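Local coordinates for beta carbonic anhydrase (PDB 6YJN), which probably catalyses the reversible interconversion of carbon dioxide and hydrogencarbonate, using one zinc ion bound in each subunit, at residues E63-R68 and I85-D90. Numbering follows the deposited sequence.
Sequences EVFVHR and IQFAVD
Phe65 reaches from its strand to helix 79-92 and meets two consecutive residues there, Phe87 and Ala88, in a wholly apolar contact. Phe65 and Ala88 have the closest CA atoms of the two segments, 7.4 Å apart. With CG anti to the backbone N (chi1 -154°), the Phe65 ring is turned toward the helix, and its CD2 rests 3.8 Å from CB of Ala88.

The planes of Phe65 and Phe87 are inclined by just 18°, but the rings lie more beside than over one another, too far displaced for a stack; CZ of Phe65 and CD1 of Phe87 touch at 4.1 Å.

Within the helix, Gln86 NE2 donates to OD2 of Asp90 at 2.9 Å, on the anti side and 28° out of the carboxylate plane. NE2 also bonds the carbonyl O of Val117, and OE1 the backbone N of Ala120, both of the second subunit.

The contact packs a helix against the edge strand of the mixed beta-carbonic anhydrase sheet, away from its own subunit's zinc, though Phe65 also touches the zinc ligand Asp48 of the second subunit. Strand 64-69 pairs in parallel with strand 41-46 and, through Val66, bonds the second subunit's backbone, while Ile85, Gln86, Val89 and Asp90 touch helix 167-174.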
loop_
_atom_site.group_PDB
_atom_site.type_symbol
_atom_site.label_atom_id
_atom_site.label_comp_id
_atom_site.label_asym_id
_atom_site.label_seq_id
_atom_site.Cartn_x
_atom_site.Cartn_y
_atom_site.Cartn_z
ATOM N N GLU A 63 1.799 -0.312 27.756
ATOM C CA GLU A 63 3.109 0.267 27.984
ATOM C C GLU A 63 3.959 0.039 26.738
ATOM O O GLU A 63 4.978 0.705 26.561
ATOM C CB GLU A 63 3.751 -0.318 29.242
ATOM N N VAL A 64 3.516 -0.908 25.894
ATOM C CA VAL A 64 4.146 -1.180 24.611
ATOM C C VAL A 64 3.145 -0.964 23.482
ATOM O O VAL A 64 2.060 -1.535 23.495
ATOM C CB VAL A 64 4.756 -2.590 24.535
ATOM C CG1 VAL A 64 5.598 -2.737 23.274
ATOM C CG2 VAL A 64 5.587 -2.895 25.773
ATOM N N PHE A 65 3.569 -0.162 22.498
ATOM C CA PHE A 65 2.813 0.148 21.297
ATOM C C PHE A 65 3.108 -0.906 20.232
ATOM O O PHE A 65 4.278 -1.208 19.969
ATOM C CB PHE A 65 3.224 1.543 20.817
ATOM C CG PHE A 65 2.191 2.280 20.000
ATOM C CD1 PHE A 65 0.931 2.559 20.521
ATOM C CD2 PHE A 65 2.487 2.716 18.719
ATOM C CE1 PHE A 65 -0.020 3.235 19.772
ATOM C CE2 PHE A 65 1.537 3.392 17.967
ATOM C CZ PHE A 65 0.290 3.652 18.496
ATOM N N VAL A 66 2.051 -1.446 19.603
ATOM C CA VAL A 66 2.229 -2.673 18.839
ATOM C C VAL A 66 1.657 -2.578 17.424
ATOM O O VAL A 66 0.519 -2.148 17.227
ATOM C CB VAL A 66 1.658 -3.883 19.600
ATOM C CG1 VAL A 66 1.700 -5.151 18.764
ATOM C CG2 VAL A 66 2.377 -4.103 20.921
ATOM N N HIS A 67 2.470 -3.031 16.458
ATOM C CA HIS A 67 2.013 -3.404 15.127
ATOM C C HIS A 67 2.295 -4.894 14.886
ATOM O O HIS A 67 3.304 -5.422 15.367
ATOM C CB HIS A 67 2.641 -2.479 14.072
ATOM C CG HIS A 67 2.389 -2.903 12.662
ATOM N ND1 HIS A 67 1.282 -2.474 11.945
ATOM C CD2 HIS A 67 3.097 -3.709 11.834
ATOM C CE1 HIS A 67 1.325 -2.996 10.735
ATOM N NE2 HIS A 67 2.433 -3.759 10.644
ATOM N N ARG A 68 1.372 -5.566 14.168
ATOM C CA ARG A 68 1.539 -6.963 13.799
ATOM C C ARG A 68 1.092 -7.158 12.359
ATOM O O ARG A 68 -0.056 -6.872 12.028
ATOM C CB ARG A 68 0.719 -7.935 14.659
ATOM C CG ARG A 68 0.888 -7.761 16.160
ATOM C CD ARG A 68 0.484 -8.960 16.986
ATOM N NE ARG A 68 1.706 -9.652 17.355
ATOM C CZ ARG A 68 2.246 -9.618 18.563
ATOM N NH1 ARG A 68 3.376 -10.261 18.805
ATOM N NH2 ARG A 68 1.651 -8.946 19.530
ATOM N N ILE A 85 4.696 3.907 12.746
ATOM C CA ILE A 85 6.034 4.343 13.137
ATOM C C ILE A 85 6.099 5.861 13.282
ATOM O O ILE A 85 6.603 6.369 14.288
ATOM C CB ILE A 85 7.109 3.816 12.172
ATOM C CG1 ILE A 85 7.104 2.288 12.116
ATOM C CG2 ILE A 85 8.490 4.379 12.482
ATOM C CD1 ILE A 85 7.633 1.732 10.807
ATOM N N GLN A 86 5.625 6.578 12.258
ATOM C CA GLN A 86 5.582 8.026 12.345
ATOM C C GLN A 86 4.769 8.448 13.573
ATOM O O GLN A 86 5.086 9.451 14.212
ATOM C CB GLN A 86 5.076 8.627 11.038
ATOM C CG GLN A 86 5.115 10.151 11.032
ATOM C CD GLN A 86 3.875 10.777 11.632
ATOM O OE1 GLN A 86 2.778 10.219 11.546
ATOM N NE2 GLN A 86 4.047 11.942 12.245
ATOM N N PHE A 87 3.752 7.655 13.932
ATOM C CA PHE A 87 2.929 7.952 15.091
ATOM C C PHE A 87 3.681 7.636 16.388
ATOM O O PHE A 87 3.623 8.395 17.355
ATOM C CB PHE A 87 1.623 7.164 14.998
ATOM C CG PHE A 87 0.476 7.639 15.861
ATOM C CD1 PHE A 87 0.513 7.507 17.246
ATOM C CD2 PHE A 87 -0.673 8.167 15.277
ATOM C CE1 PHE A 87 -0.560 7.923 18.022
ATOM C CE2 PHE A 87 -1.753 8.566 16.055
ATOM C CZ PHE A 87 -1.694 8.439 17.427
ATOM N N ALA A 88 4.382 6.504 16.420
ATOM C CA ALA A 88 5.094 6.121 17.623
ATOM C C ALA A 88 6.260 7.072 17.907
ATOM O O ALA A 88 6.438 7.520 19.036
ATOM C CB ALA A 88 5.539 4.690 17.487
ATOM N N VAL A 89 7.067 7.357 16.880
ATOM C CA VAL A 89 8.269 8.175 16.988
ATOM C C VAL A 89 7.918 9.660 17.156
ATOM O O VAL A 89 8.312 10.291 18.140
ATOM C CB VAL A 89 9.166 7.985 15.747
ATOM C CG1 VAL A 89 10.406 8.860 15.778
ATOM C CG2 VAL A 89 9.527 6.536 15.490
ATOM N N ASP A 90 7.227 10.227 16.152
ATOM C CA ASP A 90 7.002 11.663 16.069
ATOM C C ASP A 90 6.073 12.146 17.179
ATOM O O ASP A 90 6.214 13.272 17.639
ATOM C CB ASP A 90 6.383 12.083 14.737
ATOM C CG ASP A 90 7.350 12.120 13.570
ATOM O OD1 ASP A 90 8.530 11.729 13.748
ATOM O OD2 ASP A 90 6.905 12.541 12.485
#